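Local coordinates for protein inositol-1,4,5-trisphosphate 5-phosphatase 1 (Schizosaccharomyces pombe, PDB 1I9Z) that removes the 5-phosphate from soluble and lipid inositol phosphates, among them phosphatidylinositol 4,5-bisphosphate, and takes part in membrane trafficking and signalling, at residues A[2-15]-A[325-337]. Sequence-based numbering, arbitrary orientation.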
ATOM      1  N   ASP A   2      -3.038  14.566  35.140  1.00 62.88           N
ATOM      2  CA  ASP A   2      -2.468  14.030  36.386  1.00 61.80           C
ATOM      3  C   ASP A   2      -0.960  13.871  36.238  1.00 61.14           C
ATOM      4  O   ASP A   2      -0.481  12.993  35.521  1.00 59.59           O
ATOM      5  CB  ASP A   2      -3.107  12.674  36.729  1.00 62.31           C
ATOM      6  CG  ASP A   2      -2.416  11.956  37.895  1.00 62.86           C
ATOM      7  OD1 ASP A   2      -1.608  12.573  38.624  1.00 63.31           O
ATOM      8  OD2 ASP A   2      -2.698  10.760  38.093  1.00 62.31           O
ATOM      9  N   PRO A   3      -0.192  14.736  36.928  1.00 60.97           N
ATOM     10  CA  PRO A   3       1.275  14.763  36.926  1.00 60.13           C
ATOM     11  C   PRO A   3       1.927  13.423  37.226  1.00 59.19           C
ATOM     12  O   PRO A   3       2.938  13.078  36.614  1.00 58.57           O
ATOM     13  CB  PRO A   3       1.603  15.810  37.997  1.00 60.90           C
ATOM     14  CG  PRO A   3       0.452  16.757  37.900  1.00 61.31           C
ATOM     15  CD  PRO A   3      -0.727  15.807  37.795  1.00 61.28           C
ATOM     16  N   ILE A   4       1.364  12.680  38.178  1.00 58.81           N
ATOM     17  CA  ILE A   4       1.913  11.374  38.553  1.00 58.81           C
ATOM     18  C   ILE A   4       1.786  10.393  37.391  1.00 58.63           C
ATOM     19  O   ILE A   4       2.702   9.615  37.118  1.00 58.13           O
ATOM     20  CB  ILE A   4       1.173  10.754  39.777  1.00 59.11           C
ATOM     21  CG1 ILE A   4       1.159  11.730  40.960  1.00 59.49           C
ATOM     22  CG2 ILE A   4       1.861   9.450  40.181  1.00 59.29           C
ATOM     23  CD1 ILE A   4      -0.189  11.741  41.718  1.00 59.57           C
ATOM     24  N   HIS A   5       0.640  10.432  36.713  1.00 58.57           N
ATOM     25  CA  HIS A   5       0.377   9.548  35.569  1.00 58.73           C
ATOM     26  C   HIS A   5       1.393   9.841  34.463  1.00 58.63           C
ATOM     27  O   HIS A   5       1.984   8.929  33.879  1.00 58.78           O
ATOM     28  CB  HIS A   5      -1.050   9.772  35.033  1.00 58.73           C
ATOM     29  CG  HIS A   5      -1.512   8.710  34.081  1.00 58.28           C
ATOM     30  ND1 HIS A   5      -0.904   8.482  32.866  1.00 57.55           N
ATOM     31  CD2 HIS A   5      -2.487   7.777  34.197  1.00 58.55           C
ATOM     32  CE1 HIS A   5      -1.481   7.451  32.275  1.00 57.68           C
ATOM     33  NE2 HIS A   5      -2.442   7.005  33.061  1.00 57.77           N
ATOM     34  N   GLU A   6       1.595  11.125  34.192  1.00 58.46           N
ATOM     35  CA  GLU A   6       2.549  11.561  33.176  1.00 58.99           C
ATOM     36  C   GLU A   6       3.949  11.044  33.524  1.00 58.78           C
ATOM     37  O   GLU A   6       4.664  10.523  32.667  1.00 58.46           O
ATOM     38  CB  GLU A   6       2.530  13.086  33.107  1.00 58.73           C
ATOM     39  CG  GLU A   6       3.503  13.701  32.157  1.00 59.57           C
ATOM     40  CD  GLU A   6       3.320  15.202  32.114  1.00 60.69           C
ATOM     41  OE1 GLU A   6       2.722  15.713  31.145  1.00 59.83           O
ATOM     42  OE2 GLU A   6       3.752  15.876  33.074  1.00 61.38           O
ATOM     43  N   TYR A   7       4.328  11.195  34.792  1.00 59.19           N
ATOM     44  CA  TYR A   7       5.624  10.730  35.281  1.00 59.32           C
ATOM     45  C   TYR A   7       5.776   9.239  34.989  1.00 58.29           C
ATOM     46  O   TYR A   7       6.790   8.794  34.448  1.00 57.41           O
ATOM     47  CB  TYR A   7       5.724  10.987  36.799  1.00 61.40           C
ATOM     48  CG  TYR A   7       6.778  10.157  37.510  1.00 63.14           C
ATOM     49  CD1 TYR A   7       8.108  10.579  37.576  1.00 64.01           C
ATOM     50  CD2 TYR A   7       6.455   8.917  38.067  1.00 63.64           C
ATOM     51  CE1 TYR A   7       9.094   9.783  38.175  1.00 64.12           C
ATOM     52  CE2 TYR A   7       7.430   8.114  38.663  1.00 64.31           C
ATOM     53  CZ  TYR A   7       8.746   8.554  38.711  1.00 64.54           C
ATOM     54  OH  TYR A   7       9.708   7.742  39.267  1.00 64.74           O
ATOM     55  N   VAL A   8       4.750   8.470  35.341  1.00 57.70           N
ATOM     56  CA  VAL A   8       4.784   7.030  35.132  1.00 57.50           C
ATOM     57  C   VAL A   8       4.982   6.656  33.655  1.00 57.17           C
ATOM     58  O   VAL A   8       5.840   5.843  33.335  1.00 57.14           O
ATOM     59  CB  VAL A   8       3.500   6.348  35.710  1.00 57.27           C
ATOM     60  CG1 VAL A   8       3.597   4.831  35.567  1.00 56.49           C
ATOM     61  CG2 VAL A   8       3.326   6.714  37.188  1.00 56.86           C
ATOM     62  N   ASN A   9       4.214   7.250  32.749  1.00 57.41           N
ATOM     63  CA  ASN A   9       4.374   6.933  31.323  1.00 57.36           C
ATOM     64  C   ASN A   9       5.782   7.245  30.863  1.00 57.10           C
ATOM     65  O   ASN A   9       6.337   6.565  30.002  1.00 55.91           O
ATOM     66  CB  ASN A   9       3.390   7.735  30.455  1.00 57.03           C
ATOM     67  CG  ASN A   9       1.982   7.195  30.533  1.00 57.23           C
ATOM     68  OD1 ASN A   9       1.772   6.003  30.356  1.00 56.91           O
ATOM     69  ND2 ASN A   9       1.015   8.067  30.798  1.00 58.01           N
ATOM     70  N   HIS A  10       6.359   8.281  31.455  1.00 57.40           N
ATOM     71  CA  HIS A  10       7.695   8.693  31.072  1.00 58.06           C
ATOM     72  C   HIS A  10       8.737   7.668  31.462  1.00 57.94           C
ATOM     73  O   HIS A  10       9.607   7.321  30.665  1.00 57.21           O
ATOM     74  CB  HIS A  10       8.028  10.033  31.706  1.00 59.49           C
ATOM     75  CG  HIS A  10       9.290  10.640  31.181  1.00 61.68           C
ATOM     76  ND1 HIS A  10      10.499  10.535  31.838  1.00 62.66           N
ATOM     77  CD2 HIS A  10       9.541  11.308  30.031  1.00 62.03           C
ATOM     78  CE1 HIS A  10      11.441  11.112  31.113  1.00 62.64           C
ATOM     79  NE2 HIS A  10      10.885  11.587  30.011  1.00 62.89           N
ATOM     80  N   GLU A  11       8.628   7.181  32.696  1.00 58.18           N
ATOM     81  CA  GLU A  11       9.560   6.194  33.246  1.00 58.25           C
ATOM     82  C   GLU A  11       9.394   4.852  32.575  1.00 58.30           C
ATOM     83  O   GLU A  11      10.366   4.203  32.192  1.00 58.57           O
ATOM     84  CB  GLU A  11       9.322   6.033  34.750  1.00 58.44           C
ATOM     85  CG  GLU A  11       9.832   7.189  35.582  1.00 59.34           C
ATOM     86  CD  GLU A  11      11.318   7.441  35.350  1.00 59.51           C
ATOM     87  OE1 GLU A  11      12.108   6.463  35.387  1.00 59.24           O
ATOM     88  OE2 GLU A  11      11.691   8.615  35.128  1.00 60.17           O
ATOM     89  N   LEU A  12       8.139   4.449  32.439  1.00 58.16           N
ATOM     90  CA  LEU A  12       7.774   3.185  31.839  1.00 58.09           C
ATOM     91  C   LEU A  12       8.311   3.093  30.423  1.00 58.28           C
ATOM     92  O   LEU A  12       8.712   2.030  29.974  1.00 57.66           O
ATOM     93  CB  LEU A  12       6.254   3.061  31.850  1.00 58.80           C
ATOM     94  CG  LEU A  12       5.640   1.692  32.117  1.00 59.34           C
ATOM     95  CD1 LEU A  12       6.275   1.031  33.320  1.00 59.78           C
ATOM     96  CD2 LEU A  12       4.155   1.874  32.329  1.00 59.78           C
ATOM     97  N   ARG A  13       8.328   4.222  29.729  1.00 58.55           N
ATOM     98  CA  ARG A  13       8.817   4.264  28.364  1.00 59.45           C
ATOM     99  C   ARG A  13      10.280   3.835  28.330  1.00 59.10           C
ATOM    100  O   ARG A  13      10.761   3.290  27.338  1.00 58.42           O
ATOM    101  CB  ARG A  13       8.656   5.679  27.809  1.00 61.56           C
ATOM    102  CG  ARG A  13       8.741   5.774  26.301  1.00 65.17           C
ATOM    103  CD  ARG A  13       8.600   7.210  25.817  1.00 67.96           C
ATOM    104  NE  ARG A  13       7.278   7.763  26.107  1.00 70.78           N
ATOM    105  CZ  ARG A  13       6.601   8.544  25.265  1.00 72.30           C
ATOM    106  NH1 ARG A  13       7.133   8.858  24.085  1.00 73.69           N
ATOM    107  NH2 ARG A  13       5.398   9.011  25.592  1.00 72.94           N
ATOM    108  N   LYS A  14      10.996   4.080  29.422  1.00 58.79           N
ATOM    109  CA  LYS A  14      12.399   3.691  29.488  1.00 59.03           C
ATOM    110  C   LYS A  14      12.535   2.184  29.744  1.00 58.07           C
ATOM    111  O   LYS A  14      13.555   1.585  29.408  1.00 58.60           O
ATOM    112  CB  LYS A  14      13.119   4.489  30.588  1.00 60.42           C
ATOM    113  CG  LYS A  14      13.163   5.999  30.332  1.00 62.21           C
ATOM    114  CD  LYS A  14      13.546   6.787  31.590  1.00 63.84           C
ATOM    115  CE  LYS A  14      13.520   8.295  31.337  1.00 64.76           C
ATOM    116  NZ  LYS A  14      13.634   9.097  32.608  1.00 65.86           N
ATOM    117  N   ARG A  15      11.507   1.562  30.314  1.00 56.19           N
ATOM    118  CA  ARG A  15      11.570   0.129  30.592  1.00 55.15           C
ATOM    119  C   ARG A  15      10.683  -0.752  29.691  1.00 53.74           C
ATOM    120  O   ARG A  15      10.280  -1.847  30.088  1.00 52.30           O
ATOM    121  CB  ARG A  15      11.214  -0.113  32.051  1.00 55.90           C
ATOM    122  CG  ARG A  15      12.029   0.745  33.002  1.00 57.83           C
ATOM    123  CD  ARG A  15      12.100   0.119  34.382  1.00 59.95           C
ATOM    124  NE  ARG A  15      10.802   0.033  35.035  1.00 61.08           N
ATOM    125  CZ  ARG A  15      10.451  -0.938  35.874  1.00 62.18           C
ATOM    126  NH1 ARG A  15      11.308  -1.915  36.156  1.00 62.40           N
ATOM    127  NH2 ARG A  15       9.239  -0.942  36.426  1.00 62.50           N
ATOM    128  N   LYS A 325       2.326  -4.840  31.871  1.00 54.30           N
ATOM    129  CA  LYS A 325       2.512  -3.399  31.792  1.00 53.93           C
ATOM    130  C   LYS A 325       1.594  -2.658  32.753  1.00 54.62           C
ATOM    131  O   LYS A 325       1.978  -1.633  33.302  1.00 52.82           O
ATOM    132  CB  LYS A 325       2.236  -2.888  30.369  1.00 53.15           C
ATOM    133  CG  LYS A 325       2.384  -1.383  30.210  1.00 51.88           C
ATOM    134  CD  LYS A 325       1.852  -0.883  28.865  1.00 51.76           C
ATOM    135  CE  LYS A 325       1.922   0.622  28.783  1.00 51.87           C
ATOM    136  NZ  LYS A 325       1.202   1.201  27.611  1.00 52.42           N
ATOM    137  N   LYS A 326       0.374  -3.154  32.938  1.00 55.78           N
ATOM    138  CA  LYS A 326      -0.554  -2.474  33.831  1.00 57.49           C
ATOM    139  C   LYS A 326      -0.038  -2.575  35.269  1.00 58.38           C
ATOM    140  O   LYS A 326      -0.192  -1.653  36.076  1.00 57.87           O
ATOM    141  CB  LYS A 326      -1.946  -3.089  33.718  1.00 58.54           C
ATOM    142  CG  LYS A 326      -3.065  -2.060  33.876  1.00 59.80           C
ATOM    143  CD  LYS A 326      -3.871  -2.252  35.151  1.00 60.28           C
ATOM    144  CE  LYS A 326      -4.801  -1.054  35.400  1.00 61.39           C
ATOM    145  NZ  LYS A 326      -5.620  -0.654  34.193  1.00 61.40           N
ATOM    146  N   ILE A 327       0.597  -3.699  35.572  1.00 59.20           N
ATOM    147  CA  ILE A 327       1.164  -3.922  36.893  1.00 60.34           C
ATOM    148  C   ILE A 327       2.321  -2.947  37.145  1.00 60.89           C
ATOM    149  O   ILE A 327       2.338  -2.253  38.163  1.00 60.83           O
ATOM    150  CB  ILE A 327       1.616  -5.386  37.012  1.00 60.63           C
ATOM    151  CG1 ILE A 327       0.362  -6.280  37.067  1.00 61.09           C
ATOM    152  CG2 ILE A 327       2.514  -5.570  38.212  1.00 60.77           C
ATOM    153  CD1 ILE A 327       0.610  -7.767  36.807  1.00 61.19           C
ATOM    154  N   LEU A 328       3.285  -2.884  36.227  1.00 61.10           N
ATOM    155  CA  LEU A 328       4.385  -1.954  36.404  1.00 61.32           C
ATOM    156  C   LEU A 328       3.818  -0.564  36.555  1.00 61.17           C
ATOM    157  O   LEU A 328       4.221   0.165  37.448  1.00 61.50           O
ATOM    158  CB  LEU A 328       5.335  -1.956  35.215  1.00 62.23           C
ATOM    159  CG  LEU A 328       6.354  -3.089  35.154  1.00 63.92           C
ATOM    160  CD1 LEU A 328       7.315  -2.842  34.001  1.00 64.67           C
ATOM    161  CD2 LEU A 328       7.137  -3.142  36.463  1.00 65.29           C
ATOM    162  N   PHE A 329       2.875  -0.193  35.694  1.00 60.62           N
ATOM    163  CA  PHE A 329       2.296   1.137  35.769  1.00 60.59           C
ATOM    164  C   PHE A 329       1.766   1.455  37.161  1.00 61.97           C
ATOM    165  O   PHE A 329       2.164   2.458  37.764  1.00 61.40           O
ATOM    166  CB  PHE A 329       1.156   1.307  34.779  1.00 58.86           C
ATOM    167  CG  PHE A 329       0.578   2.694  34.765  1.00 57.63           C
ATOM    168  CD1 PHE A 329       1.002   3.623  33.827  1.00 56.74           C
ATOM    169  CD2 PHE A 329      -0.383   3.076  35.705  1.00 56.60           C
ATOM    170  CE1 PHE A 329       0.477   4.907  33.819  1.00 57.07           C
ATOM    171  CE2 PHE A 329      -0.909   4.352  35.706  1.00 55.93           C
ATOM    172  CZ  PHE A 329      -0.483   5.272  34.766  1.00 56.78           C
ATOM    173  N   GLU A 330       0.862   0.612  37.664  1.00 62.92           N
ATOM    174  CA  GLU A 330       0.280   0.835  38.986  1.00 64.65           C
ATOM    175  C   GLU A 330       1.370   0.890  40.083  1.00 65.32           C
ATOM    176  O   GLU A 330       1.328   1.740  40.975  1.00 65.30           O
ATOM    177  CB  GLU A 330      -0.757  -0.252  39.302  1.00 64.96           C
ATOM    178  CG  GLU A 330      -1.968  -0.303  38.358  1.00 65.75           C
ATOM    179  CD  GLU A 330      -2.719   1.026  38.246  1.00 66.89           C
ATOM    180  OE1 GLU A 330      -2.731   1.801  39.238  1.00 66.47           O
ATOM    181  OE2 GLU A 330      -3.313   1.287  37.169  1.00 65.79           O
ATOM    182  N   GLU A 331       2.345  -0.009  40.007  1.00 66.00           N
ATOM    183  CA  GLU A 331       3.433  -0.043  40.973  1.00 66.75           C
ATOM    184  C   GLU A 331       4.192   1.288  40.939  1.00 67.36           C
ATOM    185  O   GLU A 331       4.328   1.949  41.962  1.00 67.47           O
ATOM    186  CB  GLU A 331       4.350  -1.212  40.636  1.00 67.29           C
ATOM    187  CG  GLU A 331       5.781  -1.079  41.083  1.00 68.72           C
ATOM    188  CD  GLU A 331       6.605  -2.267  40.627  1.00 69.56           C
ATOM    189  OE1 GLU A 331       7.808  -2.080  40.325  1.00 70.14           O
ATOM    190  OE2 GLU A 331       6.041  -3.389  40.573  1.00 69.69           O
ATOM    191  N   LEU A 332       4.674   1.685  39.764  1.00 67.20           N
ATOM    192  CA  LEU A 332       5.391   2.948  39.618  1.00 67.20           C
ATOM    193  C   LEU A 332       4.542   4.111  40.106  1.00 66.95           C
ATOM    194  O   LEU A 332       5.045   5.019  40.757  1.00 66.98           O
ATOM    195  CB  LEU A 332       5.752   3.201  38.152  1.00 67.56           C
ATOM    196  CG  LEU A 332       6.972   2.547  37.495  1.00 68.27           C
ATOM    197  CD1 LEU A 332       8.246   3.266  37.936  1.00 68.76           C
ATOM    198  CD2 LEU A 332       7.023   1.070  37.833  1.00 68.66           C
ATOM    199  N   TYR A 333       3.255   4.084  39.773  1.00 66.92           N
ATOM    200  CA  TYR A 333       2.327   5.146  40.159  1.00 67.26           C
ATOM    201  C   TYR A 333       2.167   5.278  41.680  1.00 67.88           C
ATOM    202  O   TYR A 333       2.136   6.389  42.210  1.00 67.67           O
ATOM    203  CB  TYR A 333       0.961   4.899  39.520  1.00 66.13           C
ATOM    204  CG  TYR A 333      -0.004   6.044  39.685  1.00 65.80           C
ATOM    205  CD1 TYR A 333      -0.205   6.968  38.656  1.00 65.22           C
ATOM    206  CD2 TYR A 333      -0.712   6.218  40.879  1.00 65.60           C
ATOM    207  CE1 TYR A 333      -1.088   8.032  38.812  1.00 64.83           C
ATOM    208  CE2 TYR A 333      -1.598   7.279  41.047  1.00 64.92           C
ATOM    209  CZ  TYR A 333      -1.788   8.183  40.012  1.00 65.03           C
ATOM    210  OH  TYR A 333      -2.690   9.218  40.166  1.00 64.44           O
ATOM    211  N   ASN A 334       2.037   4.143  42.365  1.00 68.69           N
ATOM    212  CA  ASN A 334       1.901   4.121  43.824  1.00 69.58           C
ATOM    213  C   ASN A 334       3.194   4.586  44.478  1.00 69.94           C
ATOM    214  O   ASN A 334       3.194   5.442  45.367  1.00 69.91           O
ATOM    215  CB  ASN A 334       1.611   2.708  44.334  1.00 70.04           C
ATOM    216  CG  ASN A 334       0.179   2.288  44.120  1.00 70.83           C
ATOM    217  OD1 ASN A 334      -0.726   3.128  44.005  1.00 70.44           O
ATOM    218  ND2 ASN A 334      -0.046   0.975  44.093  1.00 71.40           N
ATOM    219  N   GLN A 335       4.297   3.998  44.041  1.00 70.00           N
ATOM    220  CA  GLN A 335       5.584   4.357  44.583  1.00 70.73           C
ATOM    221  C   GLN A 335       5.753   5.872  44.522  1.00 71.09           C
ATOM    222  O   GLN A 335       6.242   6.487  45.472  1.00 71.18           O
ATOM    223  CB  GLN A 335       6.688   3.672  43.797  1.00 70.55           C
ATOM    224  CG  GLN A 335       8.037   3.851  44.409  1.00 71.35           C
ATOM    225  CD  GLN A 335       9.128   3.464  43.462  1.00 72.00           C
ATOM    226  OE1 GLN A 335       9.525   4.249  42.603  1.00 72.70           O
ATOM    227  NE2 GLN A 335       9.615   2.237  43.592  1.00 72.74           N
ATOM    228  N   ARG A 336       5.337   6.475  43.412  1.00 71.33           N
ATOM    229  CA  ARG A 336       5.451   7.920  43.246  1.00 71.83           C
ATOM    230  C   ARG A 336       4.456   8.697  44.113  1.00 71.85           C
ATOM    231  O   ARG A 336       4.783   9.758  44.656  1.00 71.69           O
ATOM    232  CB  ARG A 336       5.279   8.288  41.765  1.00 72.56           C
ATOM    233  CG  ARG A 336       4.707   9.668  41.506  1.00 72.88           C
ATOM    234  CD  ARG A 336       5.582  10.769  42.049  1.00 74.60           C
ATOM    235  NE  ARG A 336       6.827  10.896  41.309  1.00 75.63           N
ATOM    236  CZ  ARG A 336       7.623  11.952  41.391  1.00 76.42           C
ATOM    237  NH1 ARG A 336       7.294  12.967  42.186  1.00 76.11           N
ATOM    238  NH2 ARG A 336       8.738  11.997  40.667  1.00 76.90           N
ATOM    239  N   LYS A 337       3.241   8.183  44.253  1.00 71.88           N
ATOM    240  CA  LYS A 337       2.261   8.887  45.064  1.00 72.19           C
ATOM    241  C   LYS A 337       2.675   8.886  46.535  1.00 71.99           C
ATOM    242  O   LYS A 337       2.443   9.864  47.246  1.00 71.12           O
ATOM    243  CB  LYS A 337       0.872   8.263  44.906  1.00 72.70           C
ATOM    244  CG  LYS A 337      -0.239   9.239  45.248  1.00 73.49           C
ATOM    245  CD  LYS A 337      -1.612   8.741  44.827  1.00 74.09           C
ATOM    246  CE  LYS A 337      -2.080   7.574  45.690  1.00 74.30           C
ATOM    247  NZ  LYS A 337      -3.515   7.270  45.404  1.00 74.49           N
TER
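F329 fits as a knob into the hole formed by H5, V8, N9 and L12, the central feature of a two-helix packing between the first and last helices (3-14 and 322-343) of the DNase I-like 5-phosphatase domain. The segment axes approach to 9.2 Å with N-to-C directions 127° apart, and V8 and Y333 have the closest CA atoms, 5.9 Å. The centre of the contact lies about 37 Å from the centre of the chain, at the surface of the molecule, and only V8 and L12 of the touching residues are buried.

The tight part is apolar, V8 and L12 against L328, F329 and L332. With CG1 anti to the backbone N (chi1 -176°), V8 presents that methyl over one face of F329, a CH-pi contact 3.7 Å from CG1 to the ring centroid, while L12 CD2 meets the ring edge. V8 CG1 also touches L332 CB, and L12 CD1 rests 3.7 Å from L328 CB. F19, outside both segments, also touches L12, K325 and L328.

Toward solvent the contact becomes more exposed and more polar. F329 CZ sits over one face of the exposed H5 ring, toward its rim; the two rings are oblique, planes at 56°. R336, bent at chi2 and chi3, stands its guanidinium edge-on over one face of the Y7 ring, NE above the centre, a cation-pi contact with CZ 4.2 Å from the centroid; NE is buried there without a polar partner in the model. R15 NH2 approaches L328 and L332, but NH1 forms a salt bridge with E18, and E331 OE1, 4.3 Å from R15 NH2, is too far to form one.

I4 CG2 makes a CH-pi contact over one face of Y333. At that ring's edge, the N-cap residue D2 accepts a capping hydrogen bond from I4 N through OD1 and, on the syn side of OD2, one from the Y333 hydroxyl, OH to OD2 2.6 Å.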